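Local coordinates for outer membrane protein SusF (Bacteroides thetaiotaomicron, PDB 4FE9) that binds starch at the cell surface through its carbohydrate-binding modules, ahead of transport into the periplasm for degradation, at residues 67-79 with 88-102. Numbering follows the deposited sequence.
Sequences VNSLTLNENHTIP and FKVALAQLDSVTQEA
H76 meets V98 and A102 of helix 92-102, and its side chain, followed outward, illustrates how a helix can be packed against the strands of an Ig-like domain mainly by apolar contact. CB rests on V98 CG1 at 3.9 Å. From there CG lies anti to the carbonyl carbon (chi1 -58°), a turn that lays the imidazole along the last turn of the helix. ND1 points back into its own turn, where L72 and H76 pair through their backbones, donating a weak bond, in the plane of the ring, to L72 O. A102 CB sits over one face, 24° off the ring normal and displaced toward the rim, a CH-pi contact with CE1 at 3.7 Å from A102 CB; NE2 comes to 3.6 Å from A102 CA. With an alanine here, A102 CB would probably lose the ring face it rests on, a gap would open at A102, and L72 O would lose its weak bond from ND1.

Deeper in, L72 CD1 touches both V98 CG1 (3.7 Å) and L95 CD1. I78, its CG1 anti to the backbone N (chi1 -179°), pushes CD1 against the helix backbone, 3.6 Å from L95 N, while its branches cover V90. V49 of strand 48-57 touches both V90 and L95. Beyond them, V67 CG2 meets the F88 ring at its edge, 3.4 Å from F88 CE1.

One water links P79 O, A91 N at the helix N-cap and Q94 OE1. Direct contacts between the segments are thus chiefly apolar, while their direct hydrogen bonds stay within each segment or go elsewhere, as to strands 111-122 and 48-57.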
ATOM      1  N   VAL A  67     -39.221  -8.625   4.459  1.00 13.14           N
ATOM      2  CA  VAL A  67     -37.897  -8.488   3.856  1.00 12.99           C
ATOM      3  C   VAL A  67     -36.833  -8.900   4.818  1.00 13.09           C
ATOM      4  O   VAL A  67     -36.690  -8.293   5.860  1.00 13.33           O
ATOM      5  CB  VAL A  67     -37.640  -7.023   3.296  1.00 12.28           C
ATOM      6  CG1 VAL A  67     -36.301  -6.942   2.591  1.00 10.13           C
ATOM      7  CG2 VAL A  67     -38.718  -6.648   2.346  1.00 12.96           C
ATOM      8  N   ASN A  68     -36.183 -10.038   4.532  1.00 13.96           N
ATOM      9  CA  ASN A  68     -35.140 -10.612   5.411  1.00 14.18           C
ATOM     10  C   ASN A  68     -33.823  -9.866   5.252  1.00 14.23           C
ATOM     11  O   ASN A  68     -33.032  -9.795   6.177  1.00 12.92           O
ATOM     12  CB  ASN A  68     -34.880 -12.112   5.069  1.00 14.51           C
ATOM     13  CG  ASN A  68     -36.126 -12.921   5.080  1.00 17.28           C
ATOM     14  OD1 ASN A  68     -36.967 -12.762   5.973  1.00 24.71           O
ATOM     15  ND2 ASN A  68     -36.353 -13.672   4.003  1.00 21.66           N
ATOM     16  N   SER A  69     -33.528  -9.412   4.045  1.00 13.69           N
ATOM     17  CA  SER A  69     -32.355  -8.538   3.882  1.00 14.91           C
ATOM     18  C   SER A  69     -32.404  -7.785   2.574  1.00 13.77           C
ATOM     19  O   SER A  69     -33.096  -8.203   1.664  1.00 13.34           O
ATOM     20  CB  SER A  69     -31.057  -9.337   4.006  1.00 14.51           C
ATOM     21  OG  SER A  69     -30.854 -10.167   2.887  1.00 21.20           O
ATOM     22  N   LEU A  70     -31.938  -6.540   2.602  1.00 13.26           N
ATOM     23  CA  LEU A  70     -31.756  -5.771   1.369  1.00 12.92           C
ATOM     24  C   LEU A  70     -30.332  -5.276   1.316  1.00 13.32           C
ATOM     25  O   LEU A  70     -29.889  -4.557   2.206  1.00 15.29           O
ATOM     26  CB  LEU A  70     -32.720  -4.597   1.339  1.00 12.24           C
ATOM     27  CG  LEU A  70     -32.703  -3.715   0.083  1.00 14.29           C
ATOM     28  CD1 LEU A  70     -34.030  -3.032  -0.132  1.00 15.82           C
ATOM     29  CD2 LEU A  70     -31.623  -2.690   0.223  1.00 18.05           C
ATOM     30  N   THR A  71     -29.558  -5.788   0.387  1.00 13.76           N
ATOM     31  CA  THR A  71     -28.160  -5.451   0.369  1.00 15.06           C
ATOM     32  C   THR A  71     -27.783  -4.710  -0.914  1.00 14.15           C
ATOM     33  O   THR A  71     -28.495  -4.779  -1.890  1.00 15.14           O
ATOM     34  CB  THR A  71     -27.263  -6.692   0.583  1.00 13.93           C
ATOM     35  OG1 THR A  71     -27.275  -7.499  -0.585  1.00 20.40           O
ATOM     36  CG2 THR A  71     -27.746  -7.503   1.719  1.00 17.80           C
ATOM     37  N   LEU A  72     -26.742  -3.885  -0.846  1.00 14.08           N
ATOM     38  CA  LEU A  72     -26.224  -3.201  -2.040  1.00 14.49           C
ATOM     39  C   LEU A  72     -24.784  -3.647  -2.287  1.00 15.47           C
ATOM     40  O   LEU A  72     -24.026  -3.853  -1.330  1.00 12.27           O
ATOM     41  CB  LEU A  72     -26.293  -1.673  -1.864  1.00 14.33           C
ATOM     42  CG  LEU A  72     -27.680  -1.134  -1.511  1.00 17.41           C
ATOM     43  CD1 LEU A  72     -27.595   0.223  -0.845  1.00 19.26           C
ATOM     44  CD2 LEU A  72     -28.579  -1.084  -2.760  1.00 20.91           C
ATOM     45  N   ASN A  73     -24.494  -4.018  -3.535  1.00 14.45           N
ATOM     46  CA  ASN A  73     -23.207  -4.607  -3.872  1.00 17.88           C
ATOM     47  C   ASN A  73     -22.745  -5.653  -2.839  1.00 19.26           C
ATOM     48  O   ASN A  73     -21.623  -5.606  -2.347  1.00 19.09           O
ATOM     49  CB  ASN A  73     -22.148  -3.512  -4.057  1.00 16.05           C
ATOM     50  CG  ASN A  73     -22.454  -2.595  -5.248  1.00 19.41           C
ATOM     51  OD1 ASN A  73     -23.474  -2.757  -5.929  1.00 13.67           O
ATOM     52  ND2 ASN A  73     -21.601  -1.605  -5.465  1.00 18.41           N
ATOM     53  N   GLU A  74     -23.658  -6.531  -2.459  1.00 21.92           N
ATOM     54  CA  GLU A  74     -23.309  -7.754  -1.714  1.00 25.66           C
ATOM     55  C   GLU A  74     -23.118  -7.598  -0.197  1.00 25.06           C
ATOM     56  O   GLU A  74     -23.440  -8.505   0.553  1.00 27.41           O
ATOM     57  CB  GLU A  74     -22.099  -8.464  -2.331  1.00 25.84           C
ATOM     58  CG  GLU A  74     -22.334  -9.961  -2.570  1.00 34.04           C
ATOM     59  CD  GLU A  74     -22.573 -10.298  -4.047  1.00 54.67           C
ATOM     60  OE1 GLU A  74     -21.896  -9.681  -4.911  1.00 58.92           O
ATOM     61  OE2 GLU A  74     -23.409 -11.204  -4.338  1.00 58.42           O
ATOM     62  N   ASN A  75     -22.477  -6.543   0.254  1.00 24.40           N
ATOM     63  CA  ASN A  75     -22.252  -6.461   1.689  1.00 24.26           C
ATOM     64  C   ASN A  75     -22.553  -5.175   2.365  1.00 23.19           C
ATOM     65  O   ASN A  75     -22.064  -4.940   3.449  1.00 23.39           O
ATOM     66  CB  ASN A  75     -20.848  -6.939   2.076  1.00 25.67           C
ATOM     67  CG  ASN A  75     -19.812  -6.616   1.032  1.00 28.93           C
ATOM     68  OD1 ASN A  75     -19.394  -5.473   0.890  1.00 35.52           O
ATOM     69  ND2 ASN A  75     -19.446  -7.616   0.239  1.00 39.51           N
ATOM     70  N   HIS A  76     -23.412  -4.356   1.777  1.00 20.08           N
ATOM     71  CA  HIS A  76     -23.781  -3.107   2.416  1.00 18.44           C
ATOM     72  C   HIS A  76     -25.259  -3.094   2.659  1.00 18.03           C
ATOM     73  O   HIS A  76     -26.037  -3.357   1.759  1.00 18.52           O
ATOM     74  CB  HIS A  76     -23.381  -1.908   1.533  1.00 17.79           C
ATOM     75  CG  HIS A  76     -21.912  -1.850   1.219  1.00 19.62           C
ATOM     76  ND1 HIS A  76     -21.348  -2.511   0.140  1.00 17.53           N
ATOM     77  CD2 HIS A  76     -20.884  -1.235   1.862  1.00 20.38           C
ATOM     78  CE1 HIS A  76     -20.047  -2.258   0.102  1.00 15.72           C
ATOM     79  NE2 HIS A  76     -19.734  -1.520   1.154  1.00 23.42           N
ATOM     80  N   THR A  77     -25.660  -2.707   3.852  1.00 16.66           N
ATOM     81  CA  THR A  77     -27.068  -2.545   4.141  1.00 17.21           C
ATOM     82  C   THR A  77     -27.396  -1.066   4.237  1.00 15.35           C
ATOM     83  O   THR A  77     -26.498  -0.221   4.285  1.00 15.39           O
ATOM     84  CB  THR A  77     -27.454  -3.223   5.465  1.00 16.03           C
ATOM     85  OG1 THR A  77     -26.589  -2.744   6.490  1.00 20.12           O
ATOM     86  CG2 THR A  77     -27.310  -4.769   5.356  1.00 19.42           C
ATOM     87  N   ILE A  78     -28.681  -0.777   4.280  1.00 13.14           N
ATOM     88  CA  ILE A  78     -29.210   0.564   4.248  1.00 12.32           C
ATOM     89  C   ILE A  78     -30.617   0.453   4.855  1.00 13.24           C
ATOM     90  O   ILE A  78     -31.331  -0.508   4.573  1.00 13.95           O
ATOM     91  CB  ILE A  78     -29.378   1.058   2.773  1.00 12.37           C
ATOM     92  CG1 ILE A  78     -29.907   2.484   2.742  1.00 13.43           C
ATOM     93  CG2 ILE A  78     -30.368   0.131   1.983  1.00  8.76           C
ATOM     94  CD1 ILE A  78     -29.561   3.232   1.424  1.00 10.73           C
ATOM     95  N   PRO A  79     -31.002   1.416   5.711  1.00 13.59           N
ATOM     96  CA  PRO A  79     -32.394   1.547   6.116  1.00 13.20           C
ATOM     97  C   PRO A  79     -33.330   1.622   4.880  1.00 13.02           C
ATOM     98  O   PRO A  79     -33.036   2.327   3.935  1.00 12.67           O
ATOM     99  CB  PRO A  79     -32.416   2.887   6.878  1.00 12.14           C
ATOM    100  CG  PRO A  79     -30.998   3.080   7.344  1.00 15.36           C
ATOM    101  CD  PRO A  79     -30.138   2.471   6.280  1.00 12.94           C
ATOM    102  N   PHE A  88     -39.827  -0.516  -2.921  1.00 10.51           N
ATOM    103  CA  PHE A  88     -38.779  -0.332  -1.911  1.00 10.60           C
ATOM    104  C   PHE A  88     -38.179   1.058  -1.983  1.00 11.25           C
ATOM    105  O   PHE A  88     -37.777   1.534  -3.070  1.00 11.05           O
ATOM    106  CB  PHE A  88     -37.690  -1.403  -2.078  1.00  9.48           C
ATOM    107  CG  PHE A  88     -38.201  -2.796  -1.904  1.00  9.72           C
ATOM    108  CD1 PHE A  88     -38.206  -3.388  -0.631  1.00 21.03           C
ATOM    109  CD2 PHE A  88     -38.918  -3.412  -2.918  1.00 13.05           C
ATOM    110  CE1 PHE A  88     -38.828  -4.621  -0.419  1.00 20.26           C
ATOM    111  CE2 PHE A  88     -39.532  -4.654  -2.717  1.00 17.65           C
ATOM    112  CZ  PHE A  88     -39.493  -5.250  -1.462  1.00 18.35           C
ATOM    113  N   LYS A  89     -38.230   1.761  -0.856  1.00 11.81           N
ATOM    114  CA  LYS A  89     -37.778   3.167  -0.770  1.00 11.69           C
ATOM    115  C   LYS A  89     -36.589   3.287   0.179  1.00 12.76           C
ATOM    116  O   LYS A  89     -36.553   2.621   1.240  1.00 11.08           O
ATOM    117  CB  LYS A  89     -38.908   4.037  -0.242  1.00 11.52           C
ATOM    118  CG  LYS A  89     -40.078   4.208  -1.177  1.00 15.24           C
ATOM    119  CD  LYS A  89     -40.861   5.443  -0.777  1.00 29.73           C
ATOM    120  CE  LYS A  89     -42.303   5.332  -1.203  1.00 42.04           C
ATOM    121  NZ  LYS A  89     -42.941   6.670  -1.385  1.00 47.50           N
ATOM    122  N   VAL A  90     -35.657   4.191  -0.147  1.00 11.08           N
ATOM    123  CA  VAL A  90     -34.584   4.536   0.751  1.00 10.83           C
ATOM    124  C   VAL A  90     -34.454   6.055   0.794  1.00 12.75           C
ATOM    125  O   VAL A  90     -34.897   6.750  -0.129  1.00 10.36           O
ATOM    126  CB  VAL A  90     -33.220   3.914   0.313  1.00 10.03           C
ATOM    127  CG1 VAL A  90     -33.267   2.373   0.429  1.00 12.99           C
ATOM    128  CG2 VAL A  90     -32.859   4.340  -1.126  1.00 12.47           C
ATOM    129  N   ALA A  91     -33.831   6.571   1.855  1.00 11.14           N
ATOM    130  CA  ALA A  91     -33.506   7.994   1.919  1.00 12.63           C
ATOM    131  C   ALA A  91     -32.342   8.271   0.959  1.00 12.39           C
ATOM    132  O   ALA A  91     -31.348   7.563   0.971  1.00 11.49           O
ATOM    133  CB  ALA A  91     -33.101   8.423   3.422  1.00 12.25           C
ATOM    134  N   LEU A  92     -32.529   9.234   0.068  1.00 12.73           N
ATOM    135  CA  LEU A  92     -31.507   9.541  -0.932  1.00 13.97           C
ATOM    136  C   LEU A  92     -30.141   9.809  -0.283  1.00 12.69           C
ATOM    137  O   LEU A  92     -29.102   9.331  -0.754  1.00 12.81           O
ATOM    138  CB  LEU A  92     -31.938  10.743  -1.786  1.00 13.24           C
ATOM    139  CG  LEU A  92     -30.982  11.064  -2.948  1.00 16.49           C
ATOM    140  CD1 LEU A  92     -30.691   9.831  -3.762  1.00 17.72           C
ATOM    141  CD2 LEU A  92     -31.536  12.148  -3.836  1.00 20.72           C
ATOM    142  N   ALA A  93     -30.130  10.591   0.782  1.00 14.56           N
ATOM    143  CA  ALA A  93     -28.842  10.925   1.427  1.00 14.01           C
ATOM    144  C   ALA A  93     -28.110   9.655   1.883  1.00 14.09           C
ATOM    145  O   ALA A  93     -26.889   9.583   1.813  1.00 13.59           O
ATOM    146  CB  ALA A  93     -29.066  11.861   2.596  1.00 16.31           C
ATOM    147  N   GLN A  94     -28.847   8.630   2.323  1.00 12.68           N
ATOM    148  CA  GLN A  94     -28.162   7.434   2.830  1.00 13.08           C
ATOM    149  C   GLN A  94     -27.757   6.520   1.697  1.00 12.12           C
ATOM    150  O   GLN A  94     -26.763   5.829   1.797  1.00 12.23           O
ATOM    151  CB  GLN A  94     -29.027   6.674   3.811  1.00 13.03           C
ATOM    152  CG  GLN A  94     -29.468   7.523   4.938  1.00 17.95           C
ATOM    153  CD  GLN A  94     -30.249   6.756   5.972  1.00 28.18           C
ATOM    154  OE1 GLN A  94     -31.243   6.107   5.662  1.00 20.91           O
ATOM    155  NE2 GLN A  94     -29.836   6.875   7.226  1.00 33.44           N
ATOM    156  N   LEU A  95     -28.515   6.546   0.596  1.00 10.53           N
ATOM    157  CA  LEU A  95     -28.123   5.805  -0.601  1.00 10.75           C
ATOM    158  C   LEU A  95     -26.811   6.387  -1.171  1.00  9.36           C
ATOM    159  O   LEU A  95     -25.887   5.664  -1.497  1.00 11.09           O
ATOM    160  CB  LEU A  95     -29.224   5.883  -1.656  1.00  9.31           C
ATOM    161  CG  LEU A  95     -28.954   5.110  -2.963  1.00 11.58           C
ATOM    162  CD1 LEU A  95     -28.722   3.616  -2.703  1.00 14.08           C
ATOM    163  CD2 LEU A  95     -30.151   5.294  -3.913  1.00 12.30           C
ATOM    164  N   ASP A  96     -26.758   7.699  -1.231  1.00 10.11           N
ATOM    165  CA  ASP A  96     -25.554   8.430  -1.652  1.00 10.85           C
ATOM    166  C   ASP A  96     -24.367   8.106  -0.739  1.00  9.76           C
ATOM    167  O   ASP A  96     -23.352   7.644  -1.200  1.00 10.14           O
ATOM    168  CB  ASP A  96     -25.884   9.943  -1.676  1.00 10.23           C
ATOM    169  CG  ASP A  96     -24.706  10.816  -2.155  1.00 13.01           C
ATOM    170  OD1 ASP A  96     -23.910  10.376  -3.016  1.00 12.87           O
ATOM    171  OD2 ASP A  96     -24.561  11.936  -1.622  1.00 19.25           O
ATOM    172  N   SER A  97     -24.593   8.149   0.575  1.00 11.87           N
ATOM    173  CA  SER A  97     -23.577   7.733   1.561  0.50 11.87           C
ATOM    174  C   SER A  97     -23.109   6.303   1.350  1.00 11.84           C
ATOM    175  O   SER A  97     -21.921   5.994   1.439  1.00 11.58           O
ATOM    176  CB  SER A  97     -24.126   7.894   2.995  0.50 12.40           C
ATOM    177  OG  SER A  97     -24.167   9.256   3.356  0.50 11.56           O
ATOM    178  N   VAL A  98     -24.046   5.401   1.163  1.00 11.50           N
ATOM    179  CA  VAL A  98     -23.670   4.018   1.047  1.00 11.55           C
ATOM    180  C   VAL A  98     -22.897   3.776  -0.269  1.00 10.77           C
ATOM    181  O   VAL A  98     -21.976   2.954  -0.322  1.00 11.42           O
ATOM    182  CB  VAL A  98     -24.926   3.090   1.182  1.00 11.46           C
ATOM    183  CG1 VAL A  98     -24.605   1.713   0.727  1.00 13.93           C
ATOM    184  CG2 VAL A  98     -25.391   3.064   2.653  1.00 15.47           C
ATOM    185  N   THR A  99     -23.264   4.515  -1.324  1.00 11.15           N
ATOM    186  CA  THR A  99     -22.604   4.377  -2.619  1.00  9.69           C
ATOM    187  C   THR A  99     -21.121   4.809  -2.490  1.00 10.62           C
ATOM    188  O   THR A  99     -20.206   4.131  -3.001  1.00  8.20           O
ATOM    189  CB  THR A  99     -23.316   5.270  -3.732  1.00 12.03           C
ATOM    190  OG1 THR A  99     -24.648   4.785  -3.965  1.00 14.06           O
ATOM    191  CG2 THR A  99     -22.533   5.188  -5.065  1.00  8.99           C
ATOM    192  N   GLN A 100     -20.887   5.874  -1.722  1.00  9.95           N
ATOM    193  CA  GLN A 100     -19.542   6.450  -1.636  1.00 11.30           C
ATOM    194  C   GLN A 100     -18.644   5.563  -0.764  1.00 11.22           C
ATOM    195  O   GLN A 100     -17.567   5.234  -1.155  1.00 10.94           O
ATOM    196  CB  GLN A 100     -19.618   7.901  -1.125  1.00  9.24           C
ATOM    197  CG  GLN A 100     -20.370   8.866  -2.097  1.00 11.05           C
ATOM    198  CD  GLN A 100     -20.340  10.325  -1.632  1.00 14.33           C
ATOM    199  OE1 GLN A 100     -19.354  10.777  -1.108  1.00 18.14           O
ATOM    200  NE2 GLN A 100     -21.404  11.071  -1.919  1.00 13.21           N
ATOM    201  N   GLU A 101     -19.217   4.980   0.273  1.00 13.24           N
ATOM    202  CA  GLU A 101     -18.532   3.922   1.039  1.00 16.30           C
ATOM    203  C   GLU A 101     -18.188   2.680   0.232  1.00 16.28           C
ATOM    204  O   GLU A 101     -17.032   2.274   0.186  1.00 17.21           O
ATOM    205  CB  GLU A 101     -19.336   3.532   2.269  1.00 16.87           C
ATOM    206  CG  GLU A 101     -19.444   4.650   3.250  1.00 22.27           C
ATOM    207  CD  GLU A 101     -18.157   4.826   4.079  1.00 50.39           C
ATOM    208  OE1 GLU A 101     -17.197   4.009   3.913  1.00 46.64           O
ATOM    209  OE2 GLU A 101     -18.116   5.775   4.907  1.00 57.47           O
ATOM    210  N   ALA A 102     -19.168   2.133  -0.479  1.00 15.45           N
ATOM    211  CA  ALA A 102     -18.918   0.978  -1.328  1.00 15.63           C
ATOM    212  C   ALA A 102     -17.720   1.183  -2.224  1.00 16.53           C
ATOM    213  O   ALA A 102     -16.984   0.236  -2.484  1.00 15.36           O
ATOM    214  CB  ALA A 102     -20.133   0.648  -2.159  1.00 15.46           C
TER
HETATM  215  O   HOH W   1     -18.915  -1.907  -4.346  1.00 18.12           O
HETATM  216  O   HOH W   2     -32.705   4.814   3.828  1.00 15.01           O